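Side-chain contacts in enterotoxin SEN variant (Staphylococcus aureus, PDB 6KRY), which probably acts as a superantigenic enterotoxin, of the kind that bridges MHC class II molecules and T-cell receptors: residues Asp82-Tyr87 with Asp150-Phe155; Leu21-Tyr24 with Thr29-Leu32; Val65-Asn68 with Leu72-Gln75; Gln186-Asp191 with Asp209-Ser214; Lys37-Gln42 with Asn46-Lys51. All blocks are in the same frame, centred on the assembly; numbering follows the deposited sequence.

Contact 1 (Asp82-Tyr87 with Asp150-Phe155); sequences DIYGLY and DTKVRF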
# COMPACT_ATOMS: atom_id res chain seq x y z
N ASP A 82 -8.77 0.14 11.90
CA ASP A 82 -7.68 -0.75 11.47
C ASP A 82 -6.76 0.03 10.54
O ASP A 82 -7.18 0.96 9.85
CB ASP A 82 -8.18 -2.00 10.74
CG ASP A 82 -9.07 -2.90 11.58
OD1 ASP A 82 -8.87 -2.98 12.82
OD2 ASP A 82 -10.00 -3.50 10.98
N ILE A 83 -5.48 -0.35 10.54
CA ILE A 83 -4.51 0.33 9.75
C ILE A 83 -3.64 -0.69 9.05
O ILE A 83 -3.08 -1.58 9.70
CB ILE A 83 -3.66 1.29 10.60
CG1 ILE A 83 -4.50 2.25 11.45
CG2 ILE A 83 -2.71 2.05 9.70
CD1 ILE A 83 -4.48 1.97 12.92
N TYR A 84 -3.44 -0.51 7.74
CA TYR A 84 -2.60 -1.38 7.00
C TYR A 84 -1.83 -0.52 5.99
O TYR A 84 -2.44 0.13 5.19
CB TYR A 84 -3.39 -2.46 6.24
CG TYR A 84 -2.50 -3.54 5.68
CD1 TYR A 84 -1.69 -3.29 4.57
CD2 TYR A 84 -2.40 -4.78 6.28
CE1 TYR A 84 -0.80 -4.24 4.09
CE2 TYR A 84 -1.52 -5.74 5.81
CZ TYR A 84 -0.74 -5.47 4.70
OH TYR A 84 0.15 -6.40 4.23
N GLY A 85 -0.51 -0.63 5.98
CA GLY A 85 0.25 -0.10 4.86
C GLY A 85 1.74 -0.05 5.10
O GLY A 85 2.27 -0.64 6.05
N LEU A 86 2.41 0.69 4.21
CA LEU A 86 3.87 0.84 4.27
C LEU A 86 4.24 2.16 4.97
O LEU A 86 3.86 3.25 4.52
CB LEU A 86 4.39 0.82 2.83
CG LEU A 86 4.15 -0.50 2.09
CD1 LEU A 86 4.58 -0.39 0.63
CD2 LEU A 86 4.88 -1.67 2.76
N TYR A 87 5.02 2.05 6.04
CA TYR A 87 5.38 3.21 6.84
C TYR A 87 6.80 3.67 6.53
O TYR A 87 7.61 2.98 5.88
CB TYR A 87 5.22 2.91 8.34
CG TYR A 87 6.15 1.85 8.84
CD1 TYR A 87 7.44 2.16 9.23
CD2 TYR A 87 5.78 0.52 8.84
CE1 TYR A 87 8.34 1.17 9.58
CE2 TYR A 87 6.65 -0.48 9.23
CZ TYR A 87 7.94 -0.15 9.61
OH TYR A 87 8.83 -1.11 9.98
N ASP A 150 -2.76 -3.74 -3.00
CA ASP A 150 -1.60 -3.41 -3.83
C ASP A 150 -0.32 -3.91 -3.16
O ASP A 150 0.52 -4.55 -3.79
CB ASP A 150 -1.55 -1.91 -4.10
CG ASP A 150 -0.65 -1.45 -5.22
OD1 ASP A 150 -0.25 -2.29 -6.05
OD2 ASP A 150 -0.36 -0.22 -5.23
N THR A 151 -0.16 -3.63 -1.87
CA THR A 151 1.04 -3.98 -1.18
C THR A 151 1.20 -5.51 -1.14
O THR A 151 2.28 -6.00 -1.40
CB THR A 151 1.05 -3.42 0.24
OG1 THR A 151 0.99 -2.00 0.16
CG2 THR A 151 2.30 -3.84 0.98
N LYS A 152 0.12 -6.23 -0.80
CA LYS A 152 0.16 -7.69 -0.74
C LYS A 152 0.52 -8.31 -2.10
O LYS A 152 1.37 -9.21 -2.20
CB LYS A 152 -1.17 -8.20 -0.22
CG LYS A 152 -1.35 -8.01 1.27
CD LYS A 152 -2.67 -8.49 1.78
CE LYS A 152 -2.65 -8.50 3.30
NZ LYS A 152 -4.01 -8.63 3.90
N VAL A 153 -0.04 -7.76 -3.18
CA VAL A 153 0.34 -8.19 -4.54
C VAL A 153 1.82 -7.87 -4.84
O VAL A 153 2.57 -8.74 -5.34
CB VAL A 153 -0.57 -7.55 -5.60
CG1 VAL A 153 -0.13 -7.85 -7.02
CG2 VAL A 153 -1.97 -8.07 -5.43
N ARG A 154 2.24 -6.62 -4.60
CA ARG A 154 3.57 -6.20 -4.95
C ARG A 154 4.61 -7.04 -4.20
O ARG A 154 5.65 -7.41 -4.80
CB ARG A 154 3.74 -4.71 -4.73
CG ARG A 154 3.03 -3.87 -5.78
CD ARG A 154 3.40 -2.41 -5.68
NE ARG A 154 2.42 -1.58 -6.38
CZ ARG A 154 2.67 -0.40 -6.91
NH1 ARG A 154 3.91 -0.02 -7.15
NH2 ARG A 154 1.64 0.38 -7.20
N PHE A 155 4.33 -7.37 -2.93
CA PHE A 155 5.23 -8.18 -2.15
C PHE A 155 5.45 -9.54 -2.86
O PHE A 155 6.56 -10.05 -3.00
CB PHE A 155 4.65 -8.34 -0.75
CG PHE A 155 5.62 -8.97 0.20
CD1 PHE A 155 6.60 -8.20 0.79
CD2 PHE A 155 5.62 -10.35 0.40
CE1 PHE A 155 7.54 -8.80 1.62
CE2 PHE A 155 6.53 -10.95 1.26
CZ PHE A 155 7.51 -10.17 1.85
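Leu86 and Thr151 reach toward each other tip to tip, and beside them the aliphatic chain of Lys152 passes the phenol end of Tyr84. The apolar part is methyl against methyl, Leu86 CD2 lying 3.8 Å from Thr151 CG2. Thr151 OG1 is 4.0 Å from Leu86 CD1, its polarity taken up by the backbone oxygen of Gln147 one turn earlier in the helix. The Tyr84 ring comes in edge-on, with its CE1 4.3 Å from Thr151 CB and that CB close to the ring plane.

Lys152 touches through its methylenes rather than its charge. Extended beyond CG, it places CE 3.6 Å and CG 3.7 Å from Tyr84 OH, while NZ continues to a salt bridge with Glu148. Tyr84 has CG anti to the backbone N (chi1 -169°), which points the phenol at the helix; its OH lies unusually close to Gln31 OE1, the probable polar partner.

Charged bonding lies within the helix, where Arg154 grips Asp150 side-on with two nitrogens. Asp150 OD1 lies in the guanidinium plane of Arg154, 2.8 Å from its NE, although NE stands above the carboxylate plane. Asp150 OD2 offers its syn lone pair to Arg154 NH2 at 2.9 Å, in a more bent bond, and Tyr207 OH is a further partner of that oxygen. Such pairing probably fixes the rotation of both groups.

Tyr84 and Leu86, on either side of the corner at Gly85, both point their side chains at the helix. A long beta-grasp helix, 146-161, laid against the OB-fold barrel is characteristic of the two-domain staphylococcal and streptococcal toxins.

Contact 2 (Leu21-Tyr24 with Thr29-Leu32); sequences LTSY and TWQL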
# COMPACT_ATOMS: atom_id res chain seq x y z
N LEU A 21 13.39 0.63 -3.02
CA LEU A 21 12.10 -0.03 -3.30
C LEU A 21 12.20 -1.54 -3.04
O LEU A 21 11.26 -2.15 -2.53
CB LEU A 21 11.67 0.28 -4.74
CG LEU A 21 11.21 1.72 -4.95
CD1 LEU A 21 11.03 2.01 -6.43
CD2 LEU A 21 9.90 1.97 -4.23
N THR A 22 13.33 -2.15 -3.39
CA THR A 22 13.52 -3.56 -3.15
C THR A 22 13.36 -3.88 -1.65
O THR A 22 12.74 -4.90 -1.31
CB THR A 22 14.91 -4.01 -3.64
OG1 THR A 22 15.04 -3.81 -5.05
CG2 THR A 22 15.16 -5.48 -3.38
N SER A 23 13.97 -3.07 -0.79
CA SER A 23 13.86 -3.25 0.67
C SER A 23 12.39 -3.20 1.10
O SER A 23 11.89 -4.05 1.83
CB SER A 23 14.67 -2.21 1.38
OG SER A 23 14.39 -2.27 2.76
N TYR A 24 11.67 -2.19 0.60
CA TYR A 24 10.25 -2.01 0.94
C TYR A 24 9.36 -3.20 0.55
O TYR A 24 8.34 -3.46 1.22
CB TYR A 24 9.73 -0.72 0.32
CG TYR A 24 9.67 0.41 1.30
CD1 TYR A 24 8.77 0.37 2.35
CD2 TYR A 24 10.54 1.47 1.22
CE1 TYR A 24 8.70 1.41 3.26
CE2 TYR A 24 10.49 2.52 2.13
CZ TYR A 24 9.60 2.47 3.18
OH TYR A 24 9.57 3.51 4.07
N THR A 29 8.72 -6.53 7.48
CA THR A 29 8.65 -5.63 8.62
C THR A 29 8.16 -4.22 8.22
O THR A 29 7.67 -3.50 9.07
CB THR A 29 9.98 -5.55 9.39
OG1 THR A 29 10.99 -5.18 8.45
CG2 THR A 29 10.34 -6.86 10.05
N TRP A 30 8.25 -3.84 6.94
CA TRP A 30 7.72 -2.53 6.52
C TRP A 30 6.19 -2.49 6.49
O TRP A 30 5.66 -1.42 6.29
CB TRP A 30 8.25 -2.16 5.12
CG TRP A 30 9.69 -1.82 5.07
CD1 TRP A 30 10.68 -2.56 4.48
CD2 TRP A 30 10.33 -0.70 5.69
NE1 TRP A 30 11.88 -1.94 4.67
CE2 TRP A 30 11.70 -0.79 5.40
CE3 TRP A 30 9.85 0.39 6.43
CZ2 TRP A 30 12.61 0.16 5.83
CZ3 TRP A 30 10.76 1.33 6.87
CH2 TRP A 30 12.12 1.21 6.57
N GLN A 31 5.51 -3.65 6.55
CA GLN A 31 4.06 -3.74 6.47
C GLN A 31 3.48 -3.64 7.89
O GLN A 31 3.66 -4.54 8.68
CB GLN A 31 3.60 -5.04 5.81
CG GLN A 31 4.02 -5.10 4.35
CD GLN A 31 3.59 -6.29 3.51
OE1 GLN A 31 2.39 -6.51 3.29
NE2 GLN A 31 4.55 -6.98 2.91
N LEU A 32 2.82 -2.53 8.16
CA LEU A 32 2.08 -2.28 9.38
C LEU A 32 0.69 -2.89 9.20
O LEU A 32 0.08 -2.78 8.14
CB LEU A 32 2.07 -0.75 9.54
CG LEU A 32 1.56 -0.15 10.83
CD1 LEU A 32 0.04 -0.12 10.83
CD2 LEU A 32 2.10 -0.87 12.04
O HOH W 1 7.01 -5.42 2.55
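Trp30 lies across Tyr24 with its five-membered ring, the side chains crossing at about a right angle and the ring planes inclined by 35°. This is an oblique pairing rather than a parallel stack: the centroids are 4.3 Å apart, and Tyr24 CE1 sits over a face of the indole, 3.5 Å from Trp30 CE3. The phenol end follows, with Tyr24 OH 3.7 Å from Trp30 CZ3 on its way to the backbone oxygen of Tyr87. At its other end the indole donates from Trp30 NE1 to Ser23 OG, a 3.2 Å bond with an N-H...O angle of 151° in which the oxygen lies somewhat out of the indole plane. Ser23 carries OG anti to the backbone N (chi1 171°), where it can meet both NE1 and the carboxylate of Asp27.

Gln31, next along, joins the helix through water. Its NE2 gives a hydrogen bond of 2.9 Å to water 1, which in turn donates to Tyr24 O at 2.7 Å.

The indole is thus held in two ways: the Tyr24 ring packs obliquely against one of its faces, and the N-H bond to Ser23 probably limits its rotation, while water 1 bridges the Gln31 amide to the Tyr24 carbonyl near the helix end.

Contact 3 (Val65-Asn68 with Leu72-Gln75); sequences VEFN and LANQ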
# COMPACT_ATOMS: atom_id res chain seq x y z
N VAL A 65 -0.82 9.04 10.81
CA VAL A 65 -1.42 8.77 9.51
C VAL A 65 -1.72 10.10 8.83
O VAL A 65 -2.33 10.99 9.43
CB VAL A 65 -2.71 7.93 9.64
CG1 VAL A 65 -3.32 7.67 8.27
CG2 VAL A 65 -2.44 6.63 10.38
N GLU A 66 -1.30 10.18 7.57
CA GLU A 66 -1.47 11.34 6.72
C GLU A 66 -2.47 11.01 5.60
O GLU A 66 -2.30 10.01 4.88
CB GLU A 66 -0.13 11.78 6.12
CG GLU A 66 0.90 12.19 7.15
CD GLU A 66 2.36 12.28 6.68
OE1 GLU A 66 3.00 13.32 6.96
OE2 GLU A 66 2.89 11.27 6.13
N PHE A 67 -3.47 11.90 5.44
CA PHE A 67 -4.50 11.80 4.44
C PHE A 67 -4.37 13.03 3.53
O PHE A 67 -3.67 13.96 3.92
CB PHE A 67 -5.89 11.82 5.02
CG PHE A 67 -6.19 10.72 6.00
CD1 PHE A 67 -6.45 9.43 5.56
CD2 PHE A 67 -6.22 10.98 7.36
CE1 PHE A 67 -6.70 8.42 6.48
CE2 PHE A 67 -6.47 9.97 8.28
CZ PHE A 67 -6.73 8.70 7.82
N ASN A 68 -5.09 13.02 2.41
CA ASN A 68 -4.96 14.10 1.43
C ASN A 68 -6.02 15.19 1.71
O ASN A 68 -6.08 16.15 0.95
CB ASN A 68 -5.02 13.62 -0.02
CG ASN A 68 -6.37 13.10 -0.47
OD1 ASN A 68 -7.32 13.03 0.31
ND2 ASN A 68 -6.50 12.74 -1.73
N LEU A 72 -10.99 13.55 5.28
CA LEU A 72 -10.66 12.14 5.56
C LEU A 72 -10.24 12.01 7.02
O LEU A 72 -10.68 11.09 7.74
CB LEU A 72 -9.55 11.65 4.63
CG LEU A 72 -9.96 11.15 3.26
CD1 LEU A 72 -8.74 10.88 2.39
CD2 LEU A 72 -10.82 9.89 3.35
N ALA A 73 -9.39 12.91 7.51
CA ALA A 73 -8.98 12.82 8.89
C ALA A 73 -10.21 12.85 9.84
O ALA A 73 -10.31 12.08 10.79
CB ALA A 73 -7.96 13.92 9.18
N ASN A 74 -11.16 13.74 9.57
CA ASN A 74 -12.38 13.92 10.37
C ASN A 74 -13.23 12.65 10.38
O ASN A 74 -13.87 12.38 11.37
CB ASN A 74 -13.16 15.14 9.87
CG ASN A 74 -12.48 16.42 10.32
OD1 ASN A 74 -11.63 16.39 11.19
ND2 ASN A 74 -12.84 17.53 9.72
N GLN A 75 -13.23 11.88 9.30
CA GLN A 75 -13.97 10.63 9.23
C GLN A 75 -13.42 9.60 10.22
O GLN A 75 -14.17 8.72 10.69
CB GLN A 75 -13.87 10.00 7.84
CG GLN A 75 -14.57 10.78 6.74
CD GLN A 75 -14.53 9.96 5.48
OE1 GLN A 75 -14.42 8.73 5.52
NE2 GLN A 75 -14.61 10.65 4.34
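The helix that follows the third strand of the OB-fold barrel, as is usual in this fold, packs back on the chain leading into it through Phe67, with Leu72 and Ala73 on the helix side. Phe67 lies just past strand 60-66, and its side chain points at the first turn of helix 70-76. Its CB is 3.7 Å from Leu72 CB, which is also 3.7 Å from Phe67 CG, so the leucine beta carbon sits over the root of the ring while the two side chains cross obliquely.

One face of the ring looks at the helix backbone: Leu72 C stands 4.2 Å above its plane, displaced toward the rim. Val65 CG1 covers the opposite face, 3.6 Å from the plane, so the phenyl is sandwiched between the strand and the helix. Farther round, Phe67 CD2 approaches Ala73 CA to 3.7 Å from an oblique direction and reaches its CB at 3.9 Å. The small alanine side chain probably helps the ring to come this near the helix backbone.

Asn210, from the beta-grasp half of the sequence, also touches both Phe67 and Leu72, and Asn68 reaches Ser208 and Asp209, tying this corner of the barrel to the other domain. Asn68 CB leads away from the helix, but a first torsion of 69° folds the amide back, bringing its OD1 to 3.3 Å from the methyl Leu72 CD1.

Contact 4 (Gln186-Asp191 with Asp209-Ser214); sequences QSFYYD and DNRTVS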
# COMPACT_ATOMS: atom_id res chain seq x y z
N GLN A 186 -15.68 1.56 -12.68
CA GLN A 186 -14.65 1.70 -13.68
C GLN A 186 -13.38 1.09 -13.07
O GLN A 186 -13.05 1.32 -11.93
CB GLN A 186 -14.57 3.17 -14.12
CG GLN A 186 -13.22 3.65 -14.65
CD GLN A 186 -12.93 3.28 -16.08
OE1 GLN A 186 -13.39 2.26 -16.60
NE2 GLN A 186 -12.14 4.10 -16.74
N SER A 187 -12.71 0.24 -13.84
CA SER A 187 -11.48 -0.35 -13.38
C SER A 187 -10.40 0.74 -13.35
O SER A 187 -10.55 1.80 -13.96
CB SER A 187 -11.12 -1.48 -14.27
OG SER A 187 -10.73 -0.97 -15.52
N PHE A 188 -9.31 0.50 -12.62
CA PHE A 188 -8.20 1.45 -12.58
C PHE A 188 -6.92 0.67 -12.36
O PHE A 188 -6.96 -0.49 -11.94
CB PHE A 188 -8.39 2.48 -11.46
CG PHE A 188 -8.54 1.88 -10.09
CD1 PHE A 188 -9.76 1.38 -9.66
CD2 PHE A 188 -7.45 1.79 -9.22
CE1 PHE A 188 -9.90 0.84 -8.40
CE2 PHE A 188 -7.60 1.25 -7.96
CZ PHE A 188 -8.82 0.79 -7.54
N TYR A 189 -5.79 1.32 -12.67
CA TYR A 189 -4.54 0.67 -12.58
C TYR A 189 -3.49 1.60 -11.96
O TYR A 189 -3.68 2.80 -11.92
CB TYR A 189 -4.12 0.16 -13.96
CG TYR A 189 -3.54 1.18 -14.91
CD1 TYR A 189 -4.35 1.83 -15.84
CD2 TYR A 189 -2.19 1.46 -14.93
CE1 TYR A 189 -3.82 2.75 -16.74
CE2 TYR A 189 -1.64 2.37 -15.82
CZ TYR A 189 -2.46 3.00 -16.74
OH TYR A 189 -1.91 3.88 -17.63
N TYR A 190 -2.43 0.98 -11.44
CA TYR A 190 -1.20 1.64 -11.10
C TYR A 190 -0.07 1.09 -11.98
O TYR A 190 -0.04 -0.11 -12.30
CB TYR A 190 -0.83 1.43 -9.63
CG TYR A 190 -1.79 1.99 -8.62
CD1 TYR A 190 -2.34 3.26 -8.76
CD2 TYR A 190 -2.10 1.28 -7.47
CE1 TYR A 190 -3.23 3.78 -7.83
CE2 TYR A 190 -2.96 1.79 -6.52
CZ TYR A 190 -3.52 3.06 -6.69
OH TYR A 190 -4.36 3.59 -5.76
N ASP A 191 0.85 1.98 -12.35
CA ASP A 191 2.04 1.61 -13.03
C ASP A 191 3.09 1.29 -11.98
O ASP A 191 3.45 2.15 -11.17
CB ASP A 191 2.44 2.77 -13.95
CG ASP A 191 3.77 2.66 -14.67
OD1 ASP A 191 4.57 1.72 -14.38
OD2 ASP A 191 4.02 3.56 -15.55
N ASP A 209 -5.00 9.19 -0.48
CA ASP A 209 -6.40 9.29 -0.84
C ASP A 209 -7.25 8.27 -0.08
O ASP A 209 -8.49 8.38 -0.06
CB ASP A 209 -6.65 9.17 -2.35
CG ASP A 209 -6.30 7.82 -2.98
OD1 ASP A 209 -5.90 6.93 -2.23
OD2 ASP A 209 -6.41 7.68 -4.24
N ASN A 210 -6.60 7.29 0.56
CA ASN A 210 -7.28 6.30 1.39
C ASN A 210 -8.31 5.54 0.55
O ASN A 210 -9.35 5.11 1.04
CB ASN A 210 -7.93 6.93 2.62
CG ASN A 210 -8.01 5.96 3.76
OD1 ASN A 210 -6.98 5.42 4.17
ND2 ASN A 210 -9.22 5.66 4.22
N ARG A 211 -8.04 5.36 -0.74
CA ARG A 211 -9.01 4.74 -1.62
C ARG A 211 -9.34 3.34 -1.11
O ARG A 211 -8.46 2.55 -0.81
CB ARG A 211 -8.50 4.62 -3.06
CG ARG A 211 -9.55 4.16 -4.05
CD ARG A 211 -9.14 4.32 -5.52
NE ARG A 211 -10.31 4.01 -6.34
CZ ARG A 211 -10.44 4.31 -7.63
NH1 ARG A 211 -9.43 4.82 -8.30
NH2 ARG A 211 -11.59 4.11 -8.25
N THR A 212 -10.63 3.05 -1.08
CA THR A 212 -11.21 1.91 -0.39
C THR A 212 -12.17 1.20 -1.35
O THR A 212 -12.88 1.89 -2.08
CB THR A 212 -11.95 2.40 0.88
OG1 THR A 212 -10.97 2.85 1.83
CG2 THR A 212 -12.76 1.33 1.55
N VAL A 213 -12.20 -0.14 -1.32
CA VAL A 213 -13.10 -0.93 -2.15
C VAL A 213 -13.75 -2.04 -1.30
O VAL A 213 -13.26 -2.43 -0.26
CB VAL A 213 -12.37 -1.55 -3.36
CG1 VAL A 213 -11.80 -0.50 -4.29
CG2 VAL A 213 -11.26 -2.52 -2.96
N SER A 214 -14.82 -2.62 -1.86
CA SER A 214 -15.45 -3.81 -1.33
C SER A 214 -14.59 -5.04 -1.66
O SER A 214 -14.40 -5.40 -2.82
CB SER A 214 -16.86 -3.94 -1.91
OG SER A 214 -17.43 -5.18 -1.53
O HOH W 2 -4.81 4.34 -2.84
O HOH W 3 -5.43 5.79 -6.05
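Phe188 and Arg211 form a cation-pi stack on the surface of the beta-grasp domain, between edge strand 188-191 and the loop that enters strand 212-214. The side chains come from opposite directions and overlap flat, guanidinium on phenyl, with planes only 8° apart. Arg211 CZ lies 3.7 Å from the centroid of the Phe188 ring and close to the ring normal. All three nitrogens take part: Arg211 NH1 is 3.6 Å from Phe188 CG, Arg211 NH2 is 3.6 Å from Phe188 CD1, and Arg211 NE is 3.7 Å from Phe188 CZ. Because the arginine is extended from CG to NE, with CG opposite the backbone N across the first bond (chi1 -172°), it spans the gap between backbones that nowhere come close. The positive charge faces the ring's pi electrons, an attraction that needs no hydrogen bond.

An Asx turn at the base of the arginine probably helps to set it: Arg211 N donates to Asp209 OD1 at 3.0 Å, from well above the carboxylate plane. That carboxylate is also linked by water to Tyr190, whose ring meets Phe206 edge-to-face. Water 2 lies 3.0 Å from Tyr190 OH and donates to Asp209 OD1 at 2.9 Å, and water 3, also at Tyr190 OH, donates to Asp209 OD2 at 2.8 Å.

Contact 5 (Lys37-Gln42 with Asn46-Lys51); sequences KISTDQ and NTIILK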
# COMPACT_ATOMS: atom_id res chain seq x y z
N LYS A 37 -7.53 0.24 16.81
CA LYS A 37 -6.80 1.31 17.44
C LYS A 37 -7.65 2.57 17.39
O LYS A 37 -8.67 2.61 16.74
CB LYS A 37 -5.47 1.50 16.72
CG LYS A 37 -4.63 0.23 16.57
CD LYS A 37 -4.24 -0.30 17.92
CE LYS A 37 -3.14 -1.34 17.90
NZ LYS A 37 -2.97 -1.93 19.25
N ILE A 38 -7.20 3.63 18.07
CA ILE A 38 -7.94 4.89 18.14
C ILE A 38 -6.92 6.02 18.21
O ILE A 38 -5.95 5.95 19.00
CB ILE A 38 -8.93 4.89 19.34
CG1 ILE A 38 -9.81 6.14 19.37
CG2 ILE A 38 -8.21 4.69 20.66
CD1 ILE A 38 -11.07 5.98 20.24
N SER A 39 -7.16 7.08 17.44
CA SER A 39 -6.29 8.24 17.48
C SER A 39 -6.62 9.15 18.66
O SER A 39 -7.79 9.30 19.07
CB SER A 39 -6.31 9.00 16.15
OG SER A 39 -7.52 9.70 15.96
N THR A 40 -5.56 9.77 19.21
CA THR A 40 -5.69 10.62 20.40
C THR A 40 -5.01 11.99 20.25
O THR A 40 -5.13 12.81 21.14
CB THR A 40 -5.14 9.91 21.65
OG1 THR A 40 -3.80 9.48 21.42
CG2 THR A 40 -5.99 8.74 22.08
N ASP A 41 -4.41 12.28 19.09
CA ASP A 41 -3.82 13.62 18.83
C ASP A 41 -3.78 13.86 17.32
O ASP A 41 -4.22 13.00 16.52
CB ASP A 41 -2.46 13.80 19.53
CG ASP A 41 -2.06 15.24 19.93
OD1 ASP A 41 -2.47 16.25 19.24
OD2 ASP A 41 -1.33 15.37 20.97
N GLN A 42 -3.28 15.04 16.94
CA GLN A 42 -3.35 15.49 15.59
C GLN A 42 -2.34 16.64 15.46
O GLN A 42 -2.23 17.44 16.38
CB GLN A 42 -4.77 15.96 15.34
CG GLN A 42 -4.97 16.61 14.03
CD GLN A 42 -6.44 16.79 13.74
OE1 GLN A 42 -7.17 17.40 14.53
NE2 GLN A 42 -6.90 16.15 12.67
N ASN A 46 -5.07 17.29 8.34
CA ASN A 46 -5.22 16.08 7.51
C ASN A 46 -4.44 14.89 8.10
O ASN A 46 -4.24 13.92 7.38
CB ASN A 46 -4.77 16.35 6.07
CG ASN A 46 -3.35 16.86 5.95
OD1 ASN A 46 -2.64 17.06 6.93
ND2 ASN A 46 -2.88 17.05 4.73
N THR A 47 -4.08 14.92 9.40
CA THR A 47 -3.38 13.85 10.09
C THR A 47 -4.17 13.41 11.31
O THR A 47 -5.01 14.14 11.82
CB THR A 47 -2.00 14.27 10.58
OG1 THR A 47 -2.13 15.26 11.61
CG2 THR A 47 -1.14 14.75 9.42
N ILE A 48 -3.91 12.18 11.75
CA ILE A 48 -4.27 11.69 13.05
C ILE A 48 -3.07 10.95 13.63
O ILE A 48 -2.23 10.41 12.91
CB ILE A 48 -5.53 10.78 12.97
CG1 ILE A 48 -5.27 9.48 12.22
CG2 ILE A 48 -6.73 11.52 12.40
CD1 ILE A 48 -6.49 8.58 12.06
N ILE A 49 -2.94 11.00 14.97
CA ILE A 49 -1.84 10.41 15.67
C ILE A 49 -2.35 9.39 16.67
O ILE A 49 -3.27 9.63 17.46
CB ILE A 49 -0.96 11.50 16.32
CG1 ILE A 49 -0.32 12.38 15.23
CG2 ILE A 49 0.11 10.87 17.21
CD1 ILE A 49 0.29 13.62 15.72
N LEU A 50 -1.72 8.21 16.61
CA LEU A 50 -2.00 7.06 17.44
C LEU A 50 -0.78 6.72 18.30
O LEU A 50 0.35 6.69 17.79
CB LEU A 50 -2.32 5.85 16.57
CG LEU A 50 -3.58 5.99 15.74
CD1 LEU A 50 -3.23 6.47 14.35
CD2 LEU A 50 -4.33 4.69 15.72
N LYS A 51 -1.04 6.41 19.58
CA LYS A 51 -0.01 6.06 20.56
C LYS A 51 0.15 4.55 20.66
O LYS A 51 -0.71 3.81 20.25
CB LYS A 51 -0.38 6.61 21.94
CG LYS A 51 -0.73 8.09 21.93
CD LYS A 51 0.26 8.97 21.16
CE LYS A 51 -0.14 10.43 21.16
NZ LYS A 51 0.40 11.12 22.35
O HOH W 4 -3.86 6.81 20.45
O HOH W 5 -0.81 13.40 23.01
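A classic beta bulge marks the meeting of Thr40 and Asp41 with Ile49, where the loop before strand 47-55 folds back along that strand of the OB barrel. Thr40 N donates to Ile49 O at 2.9 Å, and Asp41 N adds a weak bond to the same oxygen. In return Ile49 N reaches Asp41 O at 2.8 Å, completing a single antiparallel hydrogen-bonded pair. Beyond it an amide takes over from the backbone: Gln42 NE2 gives a 2.9 Å bond to Thr47 O. Gln42 gets there with CG anti to its own N (chi1 174°) and an extended chain.

Carbon contacts fill in between, Ser39 CB on Ile48 CB at 3.7 Å and Lys37 CB on Leu50 CD2 at 3.5 Å. Lys51, bent at chi2 and chi4, curls past Thr40, with its CG 3.4 Å from Thr40 OG1, and water 4 joins Thr40 OG1 to Ile38 O and Lys51 N. Lys51 NZ forms a salt bridge with Glu98 and meets Asp41 OD2 only through water 5.

Ser39 OG bonds to Gly78 N just after helix 70-76. On the strand side, Ile48 and Leu50 pair with strand 60-66 by backbone bonds, while their side chains also touch Ile81 of strand 81-84.

Overall arrangement
Contacts 2, 3 and 5 belong to the OB-fold half, contact 4 to the beta-grasp half, and contact 1 joins the two near the middle of the chain. Contacts 1 and 2 have centres about 9 Å apart and are probably hydrogen-bonded to each other, Tyr87 OH lying 2.8 Å from Thr29 O. Contacts 3 and 5, with centres about 10 Å apart, share the pairing of strands 47-55 and 60-66, where Phe67 N is 2.9 Å from Asn46 O. Contacts 3 and 4 meet in a second junction between the halves, Leu72 CD1 lying 3.5 Å from Asp209 O. Contact 4 also touches contact 1, where Tyr190 lies against Asp150 and Arg154.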